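Local coordinates for protein probable transcriptional regulator (Vibrio vulnificus, PDB 4GHJ) that probably binds DNA through an XRE-family helix-turn-helix fold and so regulates transcription, at residues B[48-52]-B[53-57]; B[59-62]-B[63-67]; B[80-83]-B[84-88]. All blocks are in the same frame, centred on the assembly; numbering follows the deposited sequence.

Contact 1: B[48-52]-B[53-57]; sequences RDLTQ and SEVAE
Thr51 and Glu54 grip each other with two reciprocal hydrogen bonds at the start of helix 52-59. Thr51 OG1 accepts from the backbone N of Glu54 at 2.9 Å, while Glu54 OE1 receives the backbone N of Thr51, also at 2.9 Å. The second donor arrives from above the carboxylate plane, about 44° out of it. Threonine suits the N-cap because its short hydroxyl can turn back on the first turn: with chi1 at 64°, OG1 lies between the backbone N and the carbonyl carbon, where it meets the N-H of Glu54. Glutamate three residues on is just long enough to reach back to the backbone N of Thr51; its extended chain runs past Thr51 OG1 and carries OE1 to within 3.3 Å of Leu50 CA. Its negative charge near the helix start is probably favoured by the helix dipole. Ordinary helical bonds follow at once, Val55 N to Thr51 O at 3.1 Å and Ala56 N to Gln52 O at 3.0 Å. Beneath the polar cap, Leu50 CB meets Val55 CG2 at 4.1 Å, the two side chains crossing at about a right angle, and both lean on Leu86. Gln52 packs on Val66 and Leu67 of helix 63-69 and gives its NE2 to Glu70. Asp49, with positive phi, closes the preceding helix in a Schellman motif; the capping box then opens the first helix of the helix-turn-helix.

Contact 2: B[59-62]-B[63-67]; sequences AGIA and RKTVL
The turn of the helix-turn-helix brings Ile61 and Ala62 against Thr65 and Val66, linking helix 52-59 to helix 63-69, the probable recognition helix by analogy with the XRE family. Gly60 ends the first helix as the C-prime residue of a Schellman motif, a place of positive phi that glycine adopts without strain. From there Ile61 swings inward: its chi1 of 64° sets CG1 between the backbone N and the carbonyl carbon, and CD1 reaches Val66 CG2 at 3.8 Å. The same methyl comes within 4.2 Å of Thr65 CG2, with both partners crossed at about a right angle to the isoleucine. Isoleucine suits the place because its longer branch spans the gap to Val66 CG2, while valine and threonine each present a methyl close to the backbone. Ala62 holds the N-cap position but has no hydroxyl to cap with. Its carbonyl O starts the helix through two weak bonds, from Thr65 N at 3.1 Å and Val66 N at 3.4 Å. A water bridges the start of the helix, accepting from Ala62 N at 3.0 Å and hydrogen-bonded to Thr65 OG1 at 2.7 Å. Around this turn, Val66 packs on Ala56 and Gln52 of helix 52-59, and Arg63 NE makes a weak bond to Ser53 OG. On helix 76-85, Ile61 leans on Ile82 and Thr65 on Ile78.

Contact 3: B[80-83]-B[84-88]; sequences IAIL and MALDL
The peptide carbonyl of Leu83 is the flat group on which the helix end closes: Leu88 N reaches its oxygen from 29° out of the carbonyl plane, in a short, fairly straight bond of 2.7 Å. Leu86 N adds a weak one to the same oxygen. This is the Schellman motif that ends helix 76-85: the six-to-one bond from Leu88 N to Leu83 O is joined by one from Asp87 N to Met84 O, and Asp87 is the positive-phi residue. Aspartate can tolerate that conformation, and its carboxylate is suited to the exposed turn. Further back the regular pattern holds, with Ala85 N on Ala81 O at 3.0 Å and Leu86 N on Ile82 O at 3.1 Å. Small Ala81 lets Ala30 of the second subunit come close, while Ala85 packs on Ile58 of helix 52-59. Ile82 and Leu86 lie side by side, pointing the same way, and both pack on Val55. Larger aliphatic chains suit these buried places. Leu83 faces Leu41 of helix 30-47. Met84, a selenomethionine with more than one conformer, packs on Val28 of the second subunit. Alongside the Leu88 N to Leu83 O bond the two leucine side chains meet: with its CG anti to the carbonyl carbon (chi1 -68°), Leu83 crosses Leu88 at about a right angle and sets CD2 4.0 Å from Leu88 CB.

Overall arrangement
All three contacts belong to the helix-turn-helix region, and each marks a helix end. Contact 1 opens helix 52-59 and contact 2 leads from its end into helix 63-69; their centres are about 9 Å apart. Contact 1 is partly buried and caps its helix with side chains, whereas contact 2, at the surface, relies on backbone, a water and a few methyls. Contact 3, whose centre lies about 7 Å from the centre of the chain, nearer than the other two, also touches the second subunit. It ends helix 76-85, which packs against both others; here, again partly buried, side-chain capping and water bridge give way to backbone capping with mostly leucine and isoleucine packing.

Contact 1: B[48-52]-B[53-57]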
ATOM      1  N   ARG B  48       8.344 -10.653 -15.169  1.00 27.45           N
ATOM      2  CA  ARG B  48       7.644 -11.943 -15.174  1.00 29.45           C
ATOM      3  C   ARG B  48       7.026 -12.259 -16.543  1.00 29.82           C
ATOM      4  O   ARG B  48       6.345 -13.269 -16.696  1.00 29.30           O
ATOM      5  CB  ARG B  48       6.573 -11.936 -14.072  1.00 27.74           C
ATOM      6  CG  ARG B  48       7.220 -12.050 -12.692  1.00 27.82           C
ATOM      7  CD  ARG B  48       6.374 -11.528 -11.545  1.00 28.45           C
ATOM      8  NE  ARG B  48       7.113 -11.780 -10.324  1.00 29.89           N
ATOM      9  CZ  ARG B  48       8.158 -11.069  -9.923  1.00 30.28           C
ATOM     10  NH1 ARG B  48       8.581 -10.011 -10.618  1.00 29.77           N
ATOM     11  NH2 ARG B  48       8.784 -11.420  -8.821  1.00 31.42           N
ATOM     12  N   ASP B  49       7.291 -11.384 -17.521  1.00 29.80           N
ATOM     13  CA  ASP B  49       6.774 -11.506 -18.883  1.00 30.81           C
ATOM     14  C   ASP B  49       5.262 -11.481 -18.961  1.00 28.61           C
ATOM     15  O   ASP B  49       4.662 -12.195 -19.767  1.00 29.86           O
ATOM     16  CB  ASP B  49       7.318 -12.763 -19.553  1.00 34.49           C
ATOM     17  CG  ASP B  49       8.759 -12.621 -19.943  1.00 40.97           C
ATOM     18  OD1 ASP B  49       9.195 -11.465 -20.147  1.00 47.23           O
ATOM     19  OD2 ASP B  49       9.451 -13.656 -20.081  1.00 50.04           O
ATOM     20  N   LEU B  50       4.646 -10.653 -18.132  1.00 26.30           N
ATOM     21  CA  LEU B  50       3.192 -10.551 -18.098  1.00 24.97           C
ATOM     22  C   LEU B  50       2.720  -9.248 -18.702  1.00 24.30           C
ATOM     23  O   LEU B  50       3.428  -8.244 -18.634  1.00 23.94           O
ATOM     24  CB  LEU B  50       2.689 -10.655 -16.660  1.00 25.12           C
ATOM     25  CG  LEU B  50       2.698 -12.031 -15.977  1.00 26.01           C
ATOM     26  CD1 LEU B  50       2.450 -11.917 -14.477  1.00 27.03           C
ATOM     27  CD2 LEU B  50       1.664 -12.965 -16.613  1.00 30.98           C
ATOM     28  N   THR B  51       1.545  -9.267 -19.322  1.00 23.90           N
ATOM     29  CA  THR B  51       0.944  -8.028 -19.819  1.00 24.55           C
ATOM     30  C   THR B  51      -0.014  -7.474 -18.738  1.00 22.81           C
ATOM     31  O   THR B  51      -0.364  -8.195 -17.801  1.00 21.58           O
ATOM     32  CB  THR B  51       0.127  -8.273 -21.081  1.00 24.27           C
ATOM     33  OG1 THR B  51      -0.978  -9.126 -20.765  1.00 25.17           O
ATOM     34  CG2 THR B  51       0.990  -8.922 -22.185  1.00 30.58           C
ATOM     35  N   GLN B  52      -0.476  -6.229 -18.903  1.00 22.50           N
ATOM     36  CA  GLN B  52      -1.455  -5.635 -17.985  1.00 22.56           C
ATOM     37  C   GLN B  52      -2.756  -6.449 -18.042  1.00 23.50           C
ATOM     38  O   GLN B  52      -3.383  -6.702 -17.008  1.00 23.03           O
ATOM     39  CB  GLN B  52      -1.732  -4.165 -18.298  1.00 22.95           C
ATOM     40  CG  GLN B  52      -0.583  -3.234 -17.971  1.00 24.21           C
ATOM     41  CD  GLN B  52      -0.895  -1.796 -18.229  1.00 26.69           C
ATOM     42  OE1 GLN B  52      -1.736  -1.463 -19.075  1.00 31.27           O
ATOM     43  NE2 GLN B  52      -0.196  -0.914 -17.523  1.00 26.94           N
ATOM     44  N   SER B  53      -3.144  -6.850 -19.247  0.70 24.04           N
ATOM     45  CA  SER B  53      -4.338  -7.664 -19.449  0.70 26.43           C
ATOM     46  C   SER B  53      -4.240  -8.983 -18.712  0.70 25.60           C
ATOM     47  O   SER B  53      -5.201  -9.396 -18.089  0.70 27.10           O
ATOM     48  CB  SER B  53      -4.568  -7.930 -20.932  0.70 27.71           C
ATOM     49  OG  SER B  53      -4.783  -6.725 -21.616  0.70 30.81           O
ATOM     50  N   GLU B  54      -3.068  -9.627 -18.773  1.00 25.33           N
ATOM     51  CA  GLU B  54      -2.841 -10.930 -18.098  1.00 25.58           C
ATOM     52  C   GLU B  54      -2.875 -10.815 -16.546  1.00 24.75           C
ATOM     53  O   GLU B  54      -3.404 -11.690 -15.868  1.00 24.55           O
ATOM     54  CB  GLU B  54      -1.522 -11.564 -18.566  1.00 26.54           C
ATOM     55  CG  GLU B  54      -1.553 -12.030 -20.042  1.00 30.82           C
ATOM     56  CD  GLU B  54      -0.169 -12.340 -20.636  1.00 32.85           C
ATOM     57  OE1 GLU B  54       0.857 -11.958 -20.022  1.00 31.86           O
ATOM     58  OE2 GLU B  54      -0.111 -12.957 -21.733  1.00 33.45           O
ATOM     59  N   VAL B  55      -2.325  -9.729 -16.006  1.00 27.18           N
ATOM     60  CA  VAL B  55      -2.380  -9.488 -14.554  1.00 25.31           C
ATOM     61  C   VAL B  55      -3.843  -9.303 -14.128  1.00 23.06           C
ATOM     62  O   VAL B  55      -4.318  -9.926 -13.155  1.00 26.79           O
ATOM     63  CB  VAL B  55      -1.518  -8.286 -14.154  1.00 22.78           C
ATOM     64  CG1 VAL B  55      -1.771  -7.894 -12.677  1.00 21.66           C
ATOM     65  CG2 VAL B  55      -0.036  -8.594 -14.408  1.00 26.00           C
ATOM     66  N   ALA B  56      -4.576  -8.494 -14.884  1.00 24.46           N
ATOM     67  CA  ALA B  56      -5.990  -8.252 -14.596  1.00 25.37           C
ATOM     68  C   ALA B  56      -6.737  -9.573 -14.585  1.00 27.60           C
ATOM     69  O   ALA B  56      -7.489  -9.833 -13.661  1.00 30.32           O
ATOM     70  CB  ALA B  56      -6.598  -7.309 -15.626  1.00 26.49           C
ATOM     71  N   GLU B  57      -6.531 -10.395 -15.621  1.00 28.37           N
ATOM     72  CA  GLU B  57      -7.168 -11.713 -15.709  1.00 31.57           C
ATOM     73  C   GLU B  57      -6.919 -12.592 -14.493  1.00 31.65           C
ATOM     74  O   GLU B  57      -7.855 -13.190 -13.955  1.00 34.05           O
ATOM     75  CB  GLU B  57      -6.718 -12.475 -16.971  1.00 32.81           C
ATOM     76  CG  GLU B  57      -7.502 -12.159 -18.188  1.00 38.93           C
ATOM     77  CD  GLU B  57      -7.136 -13.076 -19.364  1.00 43.36           C
ATOM     78  OE1 GLU B  57      -6.182 -12.747 -20.108  1.00 49.03           O
ATOM     79  OE2 GLU B  57      -7.813 -14.102 -19.540  1.00 48.37           O
TER

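Contact 2: B[59-62]-B[63-67]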
ATOM      1  N   ALA B  59      -5.898 -11.705 -11.494  1.00 30.63           N
ATOM      2  CA  ALA B  59      -6.440 -11.094 -10.293  1.00 31.58           C
ATOM      3  C   ALA B  59      -7.964 -10.940 -10.329  1.00 33.34           C
ATOM      4  O   ALA B  59      -8.582 -10.646  -9.307  1.00 35.37           O
ATOM      5  CB  ALA B  59      -5.773  -9.745 -10.044  1.00 27.85           C
ATOM      6  N   GLY B  60      -8.564 -11.109 -11.499  1.00 34.61           N
ATOM      7  CA  GLY B  60     -10.017 -10.998 -11.628  1.00 36.90           C
ATOM      8  C   GLY B  60     -10.519  -9.571 -11.516  1.00 36.41           C
ATOM      9  O   GLY B  60     -11.603  -9.327 -10.970  1.00 38.87           O
ATOM     10  N   ILE B  61      -9.730  -8.634 -12.048  1.00 32.72           N
ATOM     11  CA  ILE B  61     -10.072  -7.213 -12.051  1.00 32.66           C
ATOM     12  C   ILE B  61      -9.980  -6.645 -13.472  1.00 32.48           C
ATOM     13  O   ILE B  61      -9.571  -7.339 -14.412  1.00 31.22           O
ATOM     14  CB  ILE B  61      -9.158  -6.406 -11.088  1.00 31.65           C
ATOM     15  CG1 ILE B  61      -7.687  -6.443 -11.557  1.00 29.52           C
ATOM     16  CG2 ILE B  61      -9.290  -6.948  -9.653  1.00 29.51           C
ATOM     17  CD1 ILE B  61      -6.709  -5.767 -10.591  1.00 25.19           C
ATOM     18  N   ALA B  62     -10.356  -5.379 -13.620  1.00 32.99           N
ATOM     19  CA  ALA B  62     -10.319  -4.716 -14.919  1.00 33.88           C
ATOM     20  C   ALA B  62      -8.903  -4.346 -15.328  1.00 30.92           C
ATOM     21  O   ALA B  62      -8.047  -4.031 -14.487  1.00 27.41           O
ATOM     22  CB  ALA B  62     -11.186  -3.464 -14.909  1.00 35.95           C
ATOM     23  N   ARG B  63      -8.674  -4.370 -16.629  1.00 30.69           N
ATOM     24  CA  ARG B  63      -7.397  -3.964 -17.186  1.00 30.64           C
ATOM     25  C   ARG B  63      -7.065  -2.522 -16.788  1.00 29.97           C
ATOM     26  O   ARG B  63      -5.928  -2.214 -16.417  1.00 27.56           O
ATOM     27  CB  ARG B  63      -7.431  -4.068 -18.700  1.00 33.04           C
ATOM     28  CG  ARG B  63      -6.108  -3.715 -19.352  1.00 36.33           C
ATOM     29  CD  ARG B  63      -6.171  -3.817 -20.857  1.00 41.83           C
ATOM     30  NE  ARG B  63      -4.842  -3.649 -21.455  1.00 48.69           N
ATOM     31  CZ  ARG B  63      -4.262  -2.480 -21.738  1.00 51.97           C
ATOM     32  NH1 ARG B  63      -4.880  -1.331 -21.488  1.00 54.22           N
ATOM     33  NH2 ARG B  63      -3.048  -2.461 -22.282  1.00 53.72           N
ATOM     34  N   LYS B  64      -8.057  -1.639 -16.853  1.00 31.47           N
ATOM     35  CA  LYS B  64      -7.805  -0.242 -16.537  1.00 32.51           C
ATOM     36  C   LYS B  64      -7.355  -0.084 -15.079  1.00 28.68           C
ATOM     37  O   LYS B  64      -6.625   0.836 -14.754  1.00 28.52           O
ATOM     38  CB  LYS B  64      -9.026   0.628 -16.849  1.00 35.57           C
ATOM     39  CG  LYS B  64      -8.788   2.141 -16.659  1.00 41.20           C
ATOM     40  CD  LYS B  64      -9.857   3.005 -17.347  1.00 52.34           C
ATOM     41  CE  LYS B  64     -11.242   2.922 -16.694  1.00 57.56           C
ATOM     42  NZ  LYS B  64     -11.287   3.548 -15.335  1.00 59.91           N
ATOM     43  N   THR B  65      -7.793  -0.987 -14.207  1.00 27.42           N
ATOM     44  CA  THR B  65      -7.432  -0.903 -12.793  1.00 24.55           C
ATOM     45  C   THR B  65      -5.939  -1.158 -12.632  1.00 22.43           C
ATOM     46  O   THR B  65      -5.274  -0.505 -11.827  1.00 20.56           O
ATOM     47  CB  THR B  65      -8.281  -1.886 -11.980  1.00 26.13           C
ATOM     48  OG1 THR B  65      -9.668  -1.586 -12.212  1.00 28.20           O
ATOM     49  CG2 THR B  65      -7.980  -1.796 -10.509  1.00 23.09           C
ATOM     50  N   VAL B  66      -5.406  -2.076 -13.437  1.00 22.27           N
ATOM     51  CA  VAL B  66      -3.975  -2.388 -13.408  1.00 20.95           C
ATOM     52  C   VAL B  66      -3.179  -1.216 -14.013  1.00 21.61           C
ATOM     53  O   VAL B  66      -2.135  -0.810 -13.496  1.00 21.28           O
ATOM     54  CB  VAL B  66      -3.671  -3.711 -14.158  1.00 21.20           C
ATOM     55  CG1 VAL B  66      -2.139  -3.941 -14.294  1.00 20.50           C
ATOM     56  CG2 VAL B  66      -4.353  -4.870 -13.464  1.00 23.25           C
ATOM     57  N   LEU B  67      -3.686  -0.682 -15.116  1.00 25.58           N
ATOM     58  CA  LEU B  67      -3.048   0.446 -15.797  1.00 24.35           C
ATOM     59  C   LEU B  67      -2.906   1.632 -14.833  1.00 22.29           C
ATOM     60  O   LEU B  67      -1.814   2.202 -14.700  1.00 21.61           O
ATOM     61  CB  LEU B  67      -3.860   0.789 -17.048  1.00 26.40           C
ATOM     62  CG  LEU B  67      -3.406   1.905 -18.001  1.00 30.18           C
ATOM     63  CD1 LEU B  67      -4.145   1.768 -19.360  1.00 33.30           C
ATOM     64  CD2 LEU B  67      -3.660   3.258 -17.399  1.00 31.24           C
TER
HETATM   65  O   HOH W   1     -11.318  -3.572 -11.429  1.00 38.07           O

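Contact 3: B[80-83]-B[84-88]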
ATOM      1  N   ILE B  80      -2.710  -5.280  -3.306  1.00 19.55           N
ATOM      2  CA  ILE B  80      -2.447  -6.622  -2.747  1.00 20.20           C
ATOM      3  C   ILE B  80      -2.838  -7.725  -3.739  1.00 20.70           C
ATOM      4  O   ILE B  80      -2.089  -8.680  -3.920  1.00 21.06           O
ATOM      5  CB  ILE B  80      -3.125  -6.803  -1.383  1.00 20.19           C
ATOM      6  CG1 ILE B  80      -2.465  -5.876  -0.357  1.00 21.02           C
ATOM      7  CG2 ILE B  80      -3.059  -8.267  -0.932  1.00 21.54           C
ATOM      8  CD1 ILE B  80      -3.185  -5.781   1.008  1.00 21.64           C
ATOM      9  N   ALA B  81      -3.997  -7.583  -4.375  1.00 20.06           N
ATOM     10  CA  ALA B  81      -4.443  -8.517  -5.415  1.00 21.06           C
ATOM     11  C   ALA B  81      -3.440  -8.582  -6.566  1.00 20.50           C
ATOM     12  O   ALA B  81      -3.208  -9.652  -7.113  1.00 21.79           O
ATOM     13  CB  ALA B  81      -5.812  -8.116  -5.944  1.00 20.91           C
ATOM     14  N   ILE B  82      -2.881  -7.430  -6.953  1.00 21.21           N
ATOM     15  CA  ILE B  82      -1.858  -7.366  -8.018  1.00 19.28           C
ATOM     16  C   ILE B  82      -0.591  -8.075  -7.565  1.00 20.90           C
ATOM     17  O   ILE B  82      -0.024  -8.864  -8.329  1.00 21.90           O
ATOM     18  CB  ILE B  82      -1.590  -5.918  -8.483  1.00 18.33           C
ATOM     19  CG1 ILE B  82      -2.860  -5.349  -9.143  1.00 18.25           C
ATOM     20  CG2 ILE B  82      -0.385  -5.824  -9.462  1.00 21.04           C
ATOM     21  CD1 ILE B  82      -2.754  -3.840  -9.582  1.00 19.61           C
ATOM     22  N   LEU B  83      -0.162  -7.830  -6.325  1.00 19.31           N
ATOM     23  CA  LEU B  83       0.997  -8.542  -5.766  1.00 20.98           C
ATOM     24  C   LEU B  83       0.779 -10.070  -5.752  1.00 21.82           C
ATOM     25  O   LEU B  83       1.719 -10.840  -6.039  1.00 23.22           O
ATOM     26  CB  LEU B  83       1.334  -8.065  -4.366  1.00 20.58           C
ATOM     27  CG  LEU B  83       1.875  -6.648  -4.198  1.00 22.26           C
ATOM     28  CD1 LEU B  83       1.979  -6.331  -2.702  1.00 21.75           C
ATOM     29  CD2 LEU B  83       3.200  -6.490  -4.887  1.00 22.50           C
HETATM   30  N   MSE B  84      -0.430 -10.492  -5.395  0.70 21.53           N
HETATM   31  CA  MSE B  84      -0.787 -11.920  -5.374  0.70 23.03           C
HETATM   32  C   MSE B  84      -0.695 -12.524  -6.790  0.70 23.18           C
HETATM   33  O   MSE B  84      -0.193 -13.631  -6.966  0.70 23.50           O
HETATM   34  CB  MSE B  84      -2.194 -12.099  -4.799  0.70 23.87           C
HETATM   35  CG  MSE B  84      -2.321 -11.737  -3.307  0.70 26.08           C
HETATM   36 SE   MSE B  84      -4.167 -11.709  -2.688  0.70 28.45          SE
HETATM   37  CE  MSE B  84      -4.645 -13.549  -3.098  0.70 30.26           C
ATOM     38  N   ALA B  85      -1.166 -11.775  -7.790  1.00 23.60           N
ATOM     39  CA  ALA B  85      -1.088 -12.201  -9.203  1.00 25.34           C
ATOM     40  C   ALA B  85       0.376 -12.356  -9.662  1.00 25.18           C
ATOM     41  O   ALA B  85       0.659 -13.196 -10.460  1.00 25.85           O
ATOM     42  CB  ALA B  85      -1.842 -11.218 -10.116  1.00 26.19           C
ATOM     43  N   LEU B  86       1.289 -11.546  -9.124  1.00 23.60           N
ATOM     44  CA  LEU B  86       2.712 -11.614  -9.453  1.00 24.32           C
ATOM     45  C   LEU B  86       3.506 -12.556  -8.515  1.00 24.87           C
ATOM     46  O   LEU B  86       4.726 -12.655  -8.619  1.00 25.36           O
ATOM     47  CB  LEU B  86       3.311 -10.204  -9.381  1.00 23.16           C
ATOM     48  CG  LEU B  86       2.713  -9.158 -10.313  1.00 24.56           C
ATOM     49  CD1 LEU B  86       3.253  -7.765  -9.985  1.00 26.18           C
ATOM     50  CD2 LEU B  86       2.995  -9.526 -11.757  1.00 26.71           C
ATOM     51  N   ASP B  87       2.810 -13.231  -7.600  1.00 26.21           N
ATOM     52  CA  ASP B  87       3.437 -14.110  -6.606  1.00 27.42           C
ATOM     53  C   ASP B  87       4.456 -13.296  -5.787  1.00 26.95           C
ATOM     54  O   ASP B  87       5.603 -13.711  -5.591  1.00 28.86           O
ATOM     55  CB  ASP B  87       4.104 -15.321  -7.270  1.00 31.43           C
ATOM     56  CG  ASP B  87       4.502 -16.393  -6.264  1.00 36.70           C
ATOM     57  OD1 ASP B  87       3.891 -16.464  -5.163  1.00 39.95           O
ATOM     58  OD2 ASP B  87       5.415 -17.172  -6.577  1.00 45.14           O
ATOM     59  N   LEU B  88       4.025 -12.117  -5.343  1.00 24.31           N
ATOM     60  CA  LEU B  88       4.848 -11.199  -4.539  1.00 22.92           C
ATOM     61  C   LEU B  88       4.104 -10.758  -3.259  1.00 23.45           C
ATOM     62  O   LEU B  88       4.448  -9.747  -2.646  1.00 21.59           O
ATOM     63  CB  LEU B  88       5.215  -9.966  -5.384  1.00 21.45           C
ATOM     64  CG  LEU B  88       6.278 -10.136  -6.468  1.00 24.88           C
ATOM     65  CD1 LEU B  88       6.468  -8.860  -7.301  1.00 26.76           C
ATOM     66  CD2 LEU B  88       7.604 -10.543  -5.818  1.00 25.87           C
TER